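Local coordinates for protein phospholipase C-beta (PLC-beta) (Sepia officinalis, PDB 3QR0) that is a phospholipase C-beta that joins a PH domain, EF-hand modules, a TIM-barrel-type X/Y domain and a C2 domain in one chain, at residues L144-L147 against N148-Q151; K350-V353 against E354-R357. One frame throughout, in Å; residues are numbered along the deposited sequence. Where two conformers were deposited one is given.

Contact 1: residues L144-L147 against N148-Q151; sequences LLSL and NKNQ
Asn-148 reaches back over one turn and hands its side-chain amide to the carbonyl of Leu-144, one of the bonds that close the end of the short helix 144-147. Its ND2 sits 2.8 Å from Leu-144 O, with the N-H pointing almost straight at the oxygen (160°), and that oxygen lies close to the plane of the amide. The backbone adds to the grip: Asn-148 N bonds to Leu-145 O at 3.2 Å, and makes a weak bond to Leu-144 O as well. Leu-144 O therefore takes both the side-chain and the main-chain nitrogen of a single residue.

A second carbonyl, that of Ser-146, is caught by Lys-149. Having left the backbone between N and carbonyl carbon (chi1 65°), the lysine chain runs past Ser-146 O, with Lys-149 CG only 3.4 Å from that oxygen. A bend at the last torsion then brings Lys-149 NZ to 2.7 Å from Ser-146 O. Lys-149 N adds a weak, longer bond to the same oxygen, so the lysine closes a ring on it through its two ends.

Further partners hold both polar groups. The ammonium of Lys-149 also forms a salt bridge with Glu-154, which should reinforce its charge. Asn-148 is fixed from both ends of its amide, ND2 by Glu-615 and OD1 by Thr-314, and its rotation is thereby set.

The turn is buried and leads from helix 144-147 into helix 151-165. Leu-144 and Asn-148 lie against Leu-319 and Leu-145 against Met-316, both on helix 316-319, while beyond the turn Asn-150 and Gln-151 pack on His-747 of strand 746-751.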
ATOM      1  N   LEU A 144       8.555   5.797  -4.192  1.00 20.84           N
ATOM      2  CA  LEU A 144       7.146   5.960  -4.550  1.00 21.16           C
ATOM      3  C   LEU A 144       6.920   6.257  -6.032  1.00 21.37           C
ATOM      4  O   LEU A 144       5.940   5.793  -6.613  1.00 20.82           O
ATOM      5  CB  LEU A 144       6.488   7.041  -3.681  1.00 21.52           C
ATOM      6  CG  LEU A 144       6.333   6.637  -2.212  1.00 22.18           C
ATOM      7  CD1 LEU A 144       5.807   7.808  -1.379  1.00 23.45           C
ATOM      8  CD2 LEU A 144       5.425   5.411  -2.080  1.00 23.01           C
ATOM      9  N   LEU A 145       7.816   7.017  -6.652  1.00 21.80           N
ATOM     10  CA  LEU A 145       7.706   7.248  -8.089  1.00 22.44           C
ATOM     11  C   LEU A 145       7.840   5.945  -8.875  1.00 22.62           C
ATOM     12  O   LEU A 145       7.054   5.700  -9.783  1.00 22.41           O
ATOM     13  CB  LEU A 145       8.732   8.270  -8.572  1.00 22.96           C
ATOM     14  CG  LEU A 145       8.436   9.704  -8.158  1.00 23.45           C
ATOM     15  CD1 LEU A 145       9.558  10.627  -8.604  1.00 23.58           C
ATOM     16  CD2 LEU A 145       7.088  10.152  -8.735  1.00 24.67           C
ATOM     17  N   SER A 146       8.826   5.124  -8.519  0.50 22.80           N
ATOM     18  CA  SER A 146       9.036   3.831  -9.173  0.50 23.12           C
ATOM     19  C   SER A 146       7.829   2.916  -8.985  0.50 23.12           C
ATOM     20  O   SER A 146       7.369   2.274  -9.932  0.50 23.43           O
ATOM     21  CB  SER A 146      10.293   3.149  -8.621  0.50 23.26           C
ATOM     22  OG  SER A 146      10.493   1.885  -9.226  0.50 23.08           O
ATOM     23  N   LEU A 147       7.314   2.876  -7.760  1.00 23.05           N
ATOM     24  CA  LEU A 147       6.139   2.079  -7.426  1.00 23.32           C
ATOM     25  C   LEU A 147       4.845   2.541  -8.117  1.00 23.45           C
ATOM     26  O   LEU A 147       3.904   1.758  -8.235  1.00 23.44           O
ATOM     27  CB  LEU A 147       5.929   2.078  -5.909  1.00 23.43           C
ATOM     28  CG  LEU A 147       6.994   1.326  -5.108  1.00 24.31           C
ATOM     29  CD1 LEU A 147       6.769   1.547  -3.609  1.00 25.45           C
ATOM     30  CD2 LEU A 147       6.994  -0.161  -5.460  1.00 24.96           C
ATOM     31  N   ASN A 148       4.809   3.795  -8.565  1.00 23.73           N
ATOM     32  CA  ASN A 148       3.622   4.370  -9.206  1.00 24.02           C
ATOM     33  C   ASN A 148       3.755   4.673 -10.696  1.00 24.47           C
ATOM     34  O   ASN A 148       2.907   5.371 -11.261  1.00 24.60           O
ATOM     35  CB  ASN A 148       3.230   5.652  -8.473  1.00 24.00           C
ATOM     36  CG  ASN A 148       2.525   5.370  -7.179  1.00 24.15           C
ATOM     37  OD1 ASN A 148       1.306   5.337  -7.143  1.00 26.20           O
ATOM     38  ND2 ASN A 148       3.283   5.129  -6.115  1.00 23.58           N
ATOM     39  N   LYS A 149       4.782   4.137 -11.349  1.00 24.52           N
ATOM     40  CA  LYS A 149       5.015   4.489 -12.743  1.00 25.15           C
ATOM     41  C   LYS A 149       3.919   3.951 -13.667  1.00 24.81           C
ATOM     42  O   LYS A 149       3.279   2.932 -13.382  1.00 24.56           O
ATOM     43  CB  LYS A 149       6.413   4.063 -13.215  1.00 25.44           C
ATOM     44  CG  LYS A 149       6.676   2.583 -13.253  1.00 26.83           C
ATOM     45  CD  LYS A 149       8.175   2.326 -13.415  1.00 27.90           C
ATOM     46  CE  LYS A 149       8.545   0.895 -13.125  1.00 28.58           C
ATOM     47  NZ  LYS A 149       8.144   0.475 -11.752  1.00 29.99           N
ATOM     48  N   ASN A 150       3.702   4.669 -14.766  1.00 24.61           N
ATOM     49  CA  ASN A 150       2.664   4.329 -15.730  1.00 24.69           C
ATOM     50  C   ASN A 150       3.182   3.195 -16.614  1.00 24.76           C
ATOM     51  O   ASN A 150       4.324   2.758 -16.456  1.00 24.49           O
ATOM     52  CB  ASN A 150       2.284   5.579 -16.550  1.00 24.83           C
ATOM     53  CG  ASN A 150       0.891   5.490 -17.169  1.00 25.61           C
ATOM     54  OD1 ASN A 150       0.219   4.464 -17.071  1.00 26.00           O
ATOM     55  ND2 ASN A 150       0.461   6.570 -17.823  1.00 25.48           N
ATOM     56  N   GLN A 151       2.356   2.719 -17.539  1.00 25.05           N
ATOM     57  CA  GLN A 151       2.708   1.552 -18.350  1.00 25.39           C
ATOM     58  C   GLN A 151       3.972   1.720 -19.202  1.00 25.43           C
ATOM     59  O   GLN A 151       4.730   0.757 -19.355  1.00 25.36           O
ATOM     60  CB  GLN A 151       1.537   1.134 -19.238  1.00 26.11           C
ATOM     61  CG  GLN A 151       1.671  -0.277 -19.783  1.00 27.83           C
ATOM     62  CD  GLN A 151       0.489  -0.681 -20.630  1.00 30.55           C
ATOM     63  OE1 GLN A 151       0.626  -0.927 -21.834  1.00 34.19           O
ATOM     64  NE2 GLN A 151      -0.688  -0.744 -20.014  1.00 30.03           N
TER

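Contact 2: residues K350-V353 against E354-R357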
ATOM      1  N   LYS A 350       0.799 -19.214  14.015  1.00 27.33           N
ATOM      2  CA  LYS A 350       2.087 -18.904  14.625  1.00 27.52           C
ATOM      3  C   LYS A 350       2.139 -17.450  15.068  1.00 26.70           C
ATOM      4  O   LYS A 350       1.504 -16.581  14.453  1.00 26.14           O
ATOM      5  CB  LYS A 350       3.224 -19.153  13.636  1.00 28.11           C
ATOM      6  CG  LYS A 350       3.476 -20.623  13.335  1.00 31.02           C
ATOM      7  CD  LYS A 350       4.766 -20.801  12.534  1.00 34.26           C
ATOM      8  CE  LYS A 350       5.113 -22.269  12.344  1.00 36.69           C
ATOM      9  NZ  LYS A 350       6.211 -22.447  11.344  1.00 39.39           N
ATOM     10  N   SER A 351       2.891 -17.203  16.140  1.00 25.89           N
ATOM     11  CA  SER A 351       3.333 -15.860  16.497  1.00 25.22           C
ATOM     12  C   SER A 351       4.716 -15.628  15.885  1.00 24.34           C
ATOM     13  O   SER A 351       5.455 -16.580  15.640  1.00 24.14           O
ATOM     14  CB  SER A 351       3.388 -15.685  18.012  1.00 25.54           C
ATOM     15  OG  SER A 351       2.092 -15.738  18.570  1.00 26.56           O
ATOM     16  N   SER A 352       5.057 -14.366  15.642  1.00 23.30           N
ATOM     17  CA  SER A 352       6.289 -14.022  14.923  1.00 22.96           C
ATOM     18  C   SER A 352       6.905 -12.721  15.433  1.00 22.73           C
ATOM     19  O   SER A 352       6.192 -11.820  15.881  1.00 22.33           O
ATOM     20  CB  SER A 352       5.973 -13.894  13.425  1.00 22.51           C
ATOM     21  OG  SER A 352       7.054 -13.354  12.677  1.00 21.96           O
ATOM     22  N   VAL A 353       8.232 -12.627  15.354  1.00 22.47           N
ATOM     23  CA  VAL A 353       8.924 -11.362  15.569  1.00 22.06           C
ATOM     24  C   VAL A 353       9.043 -10.590  14.256  1.00 21.62           C
ATOM     25  O   VAL A 353       8.786  -9.383  14.210  1.00 21.20           O
ATOM     26  CB  VAL A 353      10.331 -11.567  16.153  1.00 22.76           C
ATOM     27  CG1 VAL A 353      11.019 -10.217  16.356  1.00 22.03           C
ATOM     28  CG2 VAL A 353      10.259 -12.350  17.464  1.00 22.63           C
ATOM     29  N   GLU A 354       9.434 -11.285  13.192  1.00 21.27           N
ATOM     30  CA  GLU A 354       9.638 -10.650  11.882  1.00 21.20           C
ATOM     31  C   GLU A 354       8.403  -9.920  11.347  1.00 20.49           C
ATOM     32  O   GLU A 354       8.534  -8.905  10.658  1.00 19.80           O
ATOM     33  CB  GLU A 354      10.122 -11.689  10.861  1.00 21.50           C
ATOM     34  CG  GLU A 354      10.395 -11.151   9.447  1.00 22.32           C
ATOM     35  CD  GLU A 354      11.467 -10.065   9.390  1.00 24.04           C
ATOM     36  OE1 GLU A 354      12.474 -10.146  10.129  1.00 24.43           O
ATOM     37  OE2 GLU A 354      11.304  -9.129   8.578  1.00 25.02           O
ATOM     38  N   ILE A 355       7.208 -10.426  11.665  1.00 19.93           N
ATOM     39  CA  ILE A 355       5.968  -9.758  11.250  1.00 19.34           C
ATOM     40  C   ILE A 355       5.904  -8.301  11.729  1.00 19.11           C
ATOM     41  O   ILE A 355       5.347  -7.451  11.037  1.00 18.97           O
ATOM     42  CB  ILE A 355       4.700 -10.556  11.704  1.00 19.26           C
ATOM     43  CG1 ILE A 355       3.421  -9.996  11.062  1.00 19.64           C
ATOM     44  CG2 ILE A 355       4.571 -10.561  13.223  1.00 19.17           C
ATOM     45  CD1 ILE A 355       3.434  -9.968   9.544  1.00 19.68           C
ATOM     46  N   TYR A 356       6.483  -8.000  12.893  1.00 19.45           N
ATOM     47  CA  TYR A 356       6.532  -6.613  13.376  1.00 19.52           C
ATOM     48  C   TYR A 356       7.336  -5.711  12.449  1.00 19.29           C
ATOM     49  O   TYR A 356       6.926  -4.590  12.159  1.00 19.08           O
ATOM     50  CB  TYR A 356       7.068  -6.528  14.809  1.00 20.03           C
ATOM     51  CG  TYR A 356       6.036  -6.919  15.836  1.00 20.15           C
ATOM     52  CD1 TYR A 356       5.164  -5.972  16.378  1.00 19.13           C
ATOM     53  CD2 TYR A 356       5.913  -8.240  16.250  1.00 21.00           C
ATOM     54  CE1 TYR A 356       4.202  -6.338  17.313  1.00 19.08           C
ATOM     55  CE2 TYR A 356       4.963  -8.613  17.185  1.00 21.22           C
ATOM     56  CZ  TYR A 356       4.110  -7.667  17.709  1.00 20.56           C
ATOM     57  OH  TYR A 356       3.170  -8.063  18.631  1.00 20.89           O
ATOM     58  N   ARG A 357       8.475  -6.206  11.971  1.00 19.68           N
ATOM     59  CA  ARG A 357       9.276  -5.457  11.017  1.00 19.53           C
ATOM     60  C   ARG A 357       8.460  -5.265   9.738  1.00 19.21           C
ATOM     61  O   ARG A 357       8.366  -4.159   9.224  1.00 18.93           O
ATOM     62  CB  ARG A 357      10.593  -6.182  10.711  1.00 19.98           C
ATOM     63  CG  ARG A 357      11.485  -6.397  11.914  1.00 20.22           C
ATOM     64  CD  ARG A 357      12.869  -6.907  11.528  1.00 20.94           C
ATOM     65  NE  ARG A 357      13.652  -7.246  12.715  1.00 20.58           N
ATOM     66  CZ  ARG A 357      13.694  -8.442  13.313  1.00 22.02           C
ATOM     67  NH1 ARG A 357      13.021  -9.485  12.842  1.00 22.68           N
ATOM     68  NH2 ARG A 357      14.441  -8.599  14.395  1.00 22.99           N
TER
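Ser-352 caps the start of helix 354-361 with its hydroxyl. The side chain is swung so that OG lies anti to the backbone N (chi1 170°), which turns the oxygen toward the first helical turn, where Ser-352 OG accepts from Ile-355 N at 3.1 Å and 161°. Behind the hydroxyl, Ser-352 CB rests on the CG2 methyl of Ile-355, 3.6 Å away. Ile-355 CG2 is also 3.4 Å from Ser-352 O, a buried oxygen for which the model offers no partner.

One residue on, Val-353 O accepts from Tyr-356 N at 3.0 Å. The same Val-353 O also lies at the edge of the tyrosine ring, in its plane, with Tyr-356 CD2 3.7 Å away. The phenol OH continues to the backbone oxygen of Glu-368, a residue of the calcium site.

Glu-354 bends at its second torsion (chi2 60°), whereas Arg-357 is extended from CG to NE; the two meet in a salt bridge, Arg-357 NH1 to Glu-354 OE1 at 2.8 Å. The nitrogen comes from above the carboxylate plane, and the oxygen is tilted from the guanidinium plane. Arg-357 NH1 also passes 4.1 Å from Val-353 CG1.

Both charges have second partners: Arg-74 for Glu-354, from the PH-domain range, and Glu-402 for Arg-357. The chemistry is that of a serine-capped helix start, with alternating acids and bases linking its first turn to neighbouring parts of the fold.

Contact 1 comes first along the chain and contact 2 some two hundred residues later, with their centres about 29 Å apart and their nearest atoms about 14 Å apart, so the two never touch. Both are local turns at helix ends, but of opposite sense: 144-151 finishes one short helix, whereas 350-357 begins another. The first joins helix 144-147 to helix 151-165 and is packed near helix 316-319 and strand 746-751. The second lies in the X-domain range beside helix 393-403 and strand 366-372, with the Tyr-356 side chain about 9 Å from the calcium ion. Each thus ties its helix end to other modules of this multidomain chain.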